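Local coordinates for 70 KDA protein (Xanthomonas sp., PDB 4B2N), which cleaves the polyisoprene of natural rubber latex oxidatively and processively, as a dioxygenase carrying two covalently bound c-type hemes, at the heme c site. Residues are numbered along the deposited sequence; one frame, centred on the assembly and turned at random.

The heme c site. Residues 302, 372-373, 390, 393-394, 421, 426, 428, 501-504, 506, 515-517, 524, 527-528, 641, 643, 655, 659. With HEC (heme c), chain B.
Propionate oxygen O1D of HEC is gripped by two protein donors, the hydroxyl OG1 of Thr428 at 2.8 Å and the imidazole ND1 of His517. The His517 bond lies close to the ring plane and is fairly straight (155° at H); chi1 of 67° puts that ring in the crowded position, folded back beside its own backbone, so that ring ND1 and backbone N meet the two oxygens of the same carboxylate, the backbone N reaching O2D at 2.6 Å by a more bent bond. Tyr501 lays its ring across one face of the His517 imidazole, and Trp302 takes CB of His517 over its indole face, which backs the clamp. The other propionate puts O1A on the backbone N of Phe516 (2.8 Å) and on a water shared with Phe516 O. These N-H and O-H donors would offset the negative charge of the propionates, if these are ionised.

This is the second c-type heme, held by the Cys390, Cys393 and His394 of a CXXCH motif through thioethers from SG of Cys390 to CAB and SG of Cys393 to CAC. His394 and His641 bind the iron from opposite faces, each through NE2 at 2.0 Å, and an N-Fe-N angle of 174° leaves this bis-histidine iron near octahedral, as suits an electron-transfer heme. ND1 of His394 donates to Pro504 O at 2.8 Å, almost exactly in the ring plane, which fixes the imidazole's rotation and may make it more electron-rich. Ala503 CB and Leu506 CD1 cover its two faces. On the His641 side, Ile426 CD1 and Val527 CG1 sit over pyrrole faces, while Phe643 sets CE1 over the His641 ring centre and 3.4 Å from HEC C1C.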
# COMPACT_ATOMS: atom_id res chain seq x y z
N TRP A 302 4.19 -3.34 -5.07
CA TRP A 302 3.59 -4.46 -5.81
C TRP A 302 4.49 -5.08 -6.82
O TRP A 302 4.31 -6.25 -7.15
CB TRP A 302 2.31 -4.00 -6.53
CG TRP A 302 1.16 -4.03 -5.58
CD1 TRP A 302 0.43 -2.97 -5.02
CD2 TRP A 302 0.55 -5.24 -5.08
NE1 TRP A 302 -0.56 -3.45 -4.23
CE2 TRP A 302 -0.56 -4.83 -4.25
CE3 TRP A 302 0.77 -6.64 -5.33
CZ2 TRP A 302 -1.37 -5.75 -3.61
CZ3 TRP A 302 -0.06 -7.57 -4.69
CH2 TRP A 302 -1.13 -7.15 -3.87
N LEU A 372 0.05 -26.94 -10.55
CA LEU A 372 -1.09 -26.38 -11.28
C LEU A 372 -1.04 -26.65 -12.77
O LEU A 372 -2.06 -26.55 -13.46
CB LEU A 372 -1.31 -24.87 -10.96
CG LEU A 372 -1.71 -24.63 -9.49
CD1 LEU A 372 -1.70 -23.13 -9.20
CD2 LEU A 372 -3.03 -25.25 -9.07
N TRP A 373 0.17 -26.97 -13.23
CA TRP A 373 0.46 -27.36 -14.61
C TRP A 373 0.49 -28.85 -14.78
O TRP A 373 0.88 -29.32 -15.84
CB TRP A 373 1.82 -26.81 -15.03
CG TRP A 373 1.84 -25.33 -15.25
CD1 TRP A 373 1.76 -24.64 -16.47
CD2 TRP A 373 1.92 -24.28 -14.21
NE1 TRP A 373 1.83 -23.28 -16.26
CE2 TRP A 373 1.90 -23.00 -14.92
CE3 TRP A 373 2.02 -24.28 -12.81
CZ2 TRP A 373 1.97 -21.77 -14.25
CZ3 TRP A 373 2.06 -23.03 -12.14
CH2 TRP A 373 2.04 -21.81 -12.84
N CYS A 390 1.05 -23.44 -5.20
CA CYS A 390 0.93 -22.08 -4.57
C CYS A 390 2.23 -21.69 -3.91
O CYS A 390 2.69 -20.54 -4.01
CB CYS A 390 -0.07 -22.14 -3.45
SG CYS A 390 -1.67 -22.86 -3.87
N CYS A 393 5.43 -19.87 -5.44
CA CYS A 393 5.47 -18.41 -5.65
C CYS A 393 5.27 -17.77 -4.34
O CYS A 393 6.06 -16.94 -3.93
CB CYS A 393 4.35 -17.91 -6.56
SG CYS A 393 4.61 -18.58 -8.21
N HIS A 394 4.16 -18.12 -3.68
CA HIS A 394 3.80 -17.39 -2.47
C HIS A 394 4.70 -17.62 -1.26
O HIS A 394 4.88 -16.75 -0.40
CB HIS A 394 2.35 -17.68 -2.14
CG HIS A 394 1.40 -16.98 -3.02
ND1 HIS A 394 1.00 -15.68 -2.80
CD2 HIS A 394 0.69 -17.43 -4.09
CE1 HIS A 394 0.09 -15.34 -3.73
NE2 HIS A 394 -0.09 -16.40 -4.54
N THR A 421 6.65 -12.61 -9.76
CA THR A 421 6.27 -13.56 -10.83
C THR A 421 6.28 -12.73 -12.13
O THR A 421 5.62 -11.67 -12.21
CB THR A 421 4.87 -14.15 -10.56
OG1 THR A 421 4.86 -14.85 -9.31
CG2 THR A 421 4.39 -15.04 -11.71
N ILE A 426 1.97 -14.20 -14.47
CA ILE A 426 0.85 -13.74 -13.65
C ILE A 426 -0.31 -13.16 -14.43
O ILE A 426 -1.45 -13.46 -14.09
CB ILE A 426 1.31 -12.77 -12.51
CG1 ILE A 426 0.10 -12.32 -11.63
CG2 ILE A 426 2.26 -11.70 -13.04
CD1 ILE A 426 -0.43 -13.56 -10.83
N THR A 428 -1.93 -10.54 -14.56
CA THR A 428 -2.96 -9.65 -13.98
C THR A 428 -2.80 -8.30 -14.64
O THR A 428 -1.87 -8.08 -15.45
CB THR A 428 -2.74 -9.48 -12.49
OG1 THR A 428 -1.33 -9.37 -12.27
CG2 THR A 428 -3.28 -10.71 -11.73
N TYR A 501 4.82 -8.96 -10.74
CA TYR A 501 4.25 -8.59 -9.45
C TYR A 501 4.70 -9.58 -8.38
O TYR A 501 4.89 -10.81 -8.66
CB TYR A 501 2.70 -8.53 -9.56
CG TYR A 501 2.20 -7.52 -10.53
CD1 TYR A 501 2.44 -6.15 -10.35
CD2 TYR A 501 1.40 -7.93 -11.62
CE1 TYR A 501 1.96 -5.22 -11.28
CE2 TYR A 501 0.90 -7.02 -12.53
CZ TYR A 501 1.19 -5.65 -12.35
OH TYR A 501 0.70 -4.76 -13.27
N ILE A 502 4.87 -9.08 -7.14
CA ILE A 502 5.19 -9.93 -6.00
C ILE A 502 3.98 -10.89 -5.74
O ILE A 502 2.81 -10.47 -5.90
CB ILE A 502 5.47 -9.03 -4.78
CG1 ILE A 502 5.96 -9.83 -3.59
CG2 ILE A 502 4.21 -8.30 -4.36
CD1 ILE A 502 7.32 -10.46 -3.86
N ALA A 503 4.25 -12.19 -5.49
CA ALA A 503 3.23 -13.11 -4.94
C ALA A 503 3.19 -12.83 -3.40
O ALA A 503 4.12 -13.18 -2.63
CB ALA A 503 3.55 -14.58 -5.29
N PRO A 504 2.17 -12.10 -2.92
CA PRO A 504 2.35 -11.64 -1.52
C PRO A 504 2.09 -12.75 -0.49
O PRO A 504 1.53 -13.76 -0.86
CB PRO A 504 1.26 -10.58 -1.35
CG PRO A 504 0.24 -10.89 -2.41
CD PRO A 504 0.97 -11.54 -3.57
N LEU A 506 0.25 -14.93 2.18
CA LEU A 506 -1.15 -15.28 2.43
C LEU A 506 -1.53 -15.35 3.89
O LEU A 506 -2.70 -15.52 4.20
CB LEU A 506 -1.60 -16.55 1.68
CG LEU A 506 -1.25 -16.57 0.19
CD1 LEU A 506 -1.76 -17.84 -0.46
CD2 LEU A 506 -1.95 -15.42 -0.52
N TYR A 515 -8.99 -8.84 -3.76
CA TYR A 515 -7.64 -9.32 -4.01
C TYR A 515 -7.00 -8.78 -5.32
O TYR A 515 -7.71 -8.26 -6.22
CB TYR A 515 -7.67 -10.88 -4.03
CG TYR A 515 -8.15 -11.40 -2.69
CD1 TYR A 515 -7.35 -11.30 -1.56
CD2 TYR A 515 -9.45 -11.93 -2.55
CE1 TYR A 515 -7.81 -11.76 -0.32
CE2 TYR A 515 -9.93 -12.40 -1.33
CZ TYR A 515 -9.07 -12.30 -0.20
OH TYR A 515 -9.44 -12.68 1.04
N PHE A 516 -5.69 -9.04 -5.48
CA PHE A 516 -4.84 -8.55 -6.52
C PHE A 516 -4.51 -7.09 -6.30
O PHE A 516 -5.17 -6.40 -5.53
CB PHE A 516 -5.39 -8.77 -7.95
CG PHE A 516 -5.62 -10.21 -8.27
CD1 PHE A 516 -4.93 -11.20 -7.60
CD2 PHE A 516 -6.51 -10.56 -9.29
CE1 PHE A 516 -5.11 -12.56 -7.89
CE2 PHE A 516 -6.73 -11.91 -9.61
CZ PHE A 516 -6.01 -12.89 -8.91
N HIS A 517 -3.50 -6.63 -7.01
CA HIS A 517 -2.93 -5.30 -6.75
C HIS A 517 -3.91 -4.19 -7.01
O HIS A 517 -3.67 -3.10 -6.58
CB HIS A 517 -1.65 -5.12 -7.54
CG HIS A 517 -1.87 -5.07 -9.03
ND1 HIS A 517 -1.92 -6.21 -9.84
CD2 HIS A 517 -2.03 -3.99 -9.87
CE1 HIS A 517 -2.09 -5.81 -11.12
NE2 HIS A 517 -2.16 -4.46 -11.13
N LEU A 524 -11.81 -15.08 -2.35
CA LEU A 524 -10.70 -15.97 -2.61
C LEU A 524 -11.08 -17.06 -3.59
O LEU A 524 -10.25 -17.46 -4.49
CB LEU A 524 -10.21 -16.58 -1.29
CG LEU A 524 -8.70 -16.47 -1.28
CD1 LEU A 524 -8.22 -16.02 0.07
CD2 LEU A 524 -8.09 -17.82 -1.72
N VAL A 527 -10.21 -15.81 -7.02
CA VAL A 527 -8.80 -15.99 -7.31
C VAL A 527 -8.60 -17.43 -7.76
O VAL A 527 -7.86 -17.68 -8.71
CB VAL A 527 -7.98 -15.68 -6.05
CG1 VAL A 527 -6.50 -16.00 -6.28
CG2 VAL A 527 -8.19 -14.20 -5.65
N LEU A 528 -9.27 -18.34 -7.07
CA LEU A 528 -9.08 -19.78 -7.30
C LEU A 528 -9.86 -20.30 -8.50
O LEU A 528 -9.57 -21.39 -9.03
CB LEU A 528 -9.41 -20.57 -6.02
CG LEU A 528 -8.34 -20.35 -4.93
CD1 LEU A 528 -8.67 -21.22 -3.75
CD2 LEU A 528 -6.92 -20.65 -5.36
N HIS A 641 -3.71 -14.58 -13.04
CA HIS A 641 -3.60 -15.61 -12.04
C HIS A 641 -4.56 -16.75 -12.43
O HIS A 641 -5.22 -17.34 -11.59
CB HIS A 641 -3.98 -14.98 -10.69
CG HIS A 641 -3.53 -15.78 -9.50
ND1 HIS A 641 -4.19 -16.87 -9.06
CD2 HIS A 641 -2.48 -15.58 -8.63
CE1 HIS A 641 -3.58 -17.31 -7.94
NE2 HIS A 641 -2.54 -16.52 -7.69
N PHE A 643 -3.89 -19.68 -13.85
CA PHE A 643 -3.42 -21.06 -13.66
C PHE A 643 -4.19 -21.80 -12.57
O PHE A 643 -4.14 -23.00 -12.49
CB PHE A 643 -1.94 -21.09 -13.32
CG PHE A 643 -1.50 -19.91 -12.47
CD1 PHE A 643 -1.79 -19.87 -11.09
CD2 PHE A 643 -0.81 -18.88 -13.06
CE1 PHE A 643 -1.40 -18.74 -10.31
CE2 PHE A 643 -0.45 -17.70 -12.30
CZ PHE A 643 -0.70 -17.68 -10.94
N LEU A 655 -8.28 -25.67 -0.24
CA LEU A 655 -7.30 -24.58 -0.22
C LEU A 655 -7.88 -23.41 0.54
O LEU A 655 -7.14 -22.76 1.31
CB LEU A 655 -6.98 -24.15 -1.64
CG LEU A 655 -5.93 -24.94 -2.45
CD1 LEU A 655 -6.09 -24.48 -3.89
CD2 LEU A 655 -4.50 -24.71 -1.93
N ILE A 659 -6.34 -21.65 3.93
CA ILE A 659 -5.97 -20.22 4.03
C ILE A 659 -6.55 -19.59 5.32
O ILE A 659 -5.98 -18.61 5.88
CB ILE A 659 -6.34 -19.45 2.76
CG1 ILE A 659 -5.44 -19.91 1.59
CG2 ILE A 659 -6.22 -17.91 2.99
CD1 ILE A 659 -6.01 -19.67 0.23
FE HEC B . -1.25 -16.50 -6.19
CHA HEC B . -2.11 -13.16 -5.89
CHB HEC B . -3.52 -17.40 -3.60
CHC HEC B . -0.80 -19.83 -6.81
CHD HEC B . 1.62 -15.63 -7.83
NA HEC B . -2.45 -15.47 -4.93
C1A HEC B . -2.80 -14.11 -5.05
C2A HEC B . -3.86 -13.74 -4.11
C3A HEC B . -4.26 -14.99 -3.43
C4A HEC B . -3.44 -16.02 -4.01
CMA HEC B . -5.32 -15.10 -2.35
CAA HEC B . -4.38 -12.34 -3.78
CBA HEC B . -3.30 -11.85 -2.75
CGA HEC B . -3.48 -10.35 -2.45
O1A HEC B . -4.32 -9.73 -3.15
O2A HEC B . -2.87 -9.73 -1.51
NB HEC B . -2.07 -18.30 -5.33
C1B HEC B . -2.92 -18.51 -4.33
C2B HEC B . -3.23 -19.91 -4.03
C3B HEC B . -2.41 -20.64 -5.02
C4B HEC B . -1.76 -19.56 -5.75
CMB HEC B . -4.15 -20.43 -2.94
CAB HEC B . -2.32 -22.13 -5.27
CBB HEC B . -3.50 -22.70 -5.76
NC HEC B . 0.18 -17.53 -7.00
C1C HEC B . 0.17 -18.91 -7.34
C2C HEC B . 1.24 -19.34 -8.23
C3C HEC B . 1.95 -18.12 -8.52
C4C HEC B . 1.22 -17.02 -7.83
CMC HEC B . 1.54 -20.74 -8.74
CAC HEC B . 3.15 -18.03 -9.42
CBC HEC B . 3.21 -18.50 -10.68
ND HEC B . -0.38 -14.78 -6.67
C1D HEC B . 0.72 -14.56 -7.39
C2D HEC B . 1.08 -13.18 -7.69
C3D HEC B . -0.03 -12.44 -7.13
C4D HEC B . -0.86 -13.50 -6.57
CMD HEC B . 2.28 -12.66 -8.43
CAD HEC B . -0.22 -10.94 -7.14
CBD HEC B . -1.14 -10.67 -8.34
CGD HEC B . -1.48 -9.20 -8.48
O1D HEC B . -1.30 -8.59 -9.54
O2D HEC B . -1.91 -8.68 -7.48
O HOH W 1 -4.47 -7.02 -2.60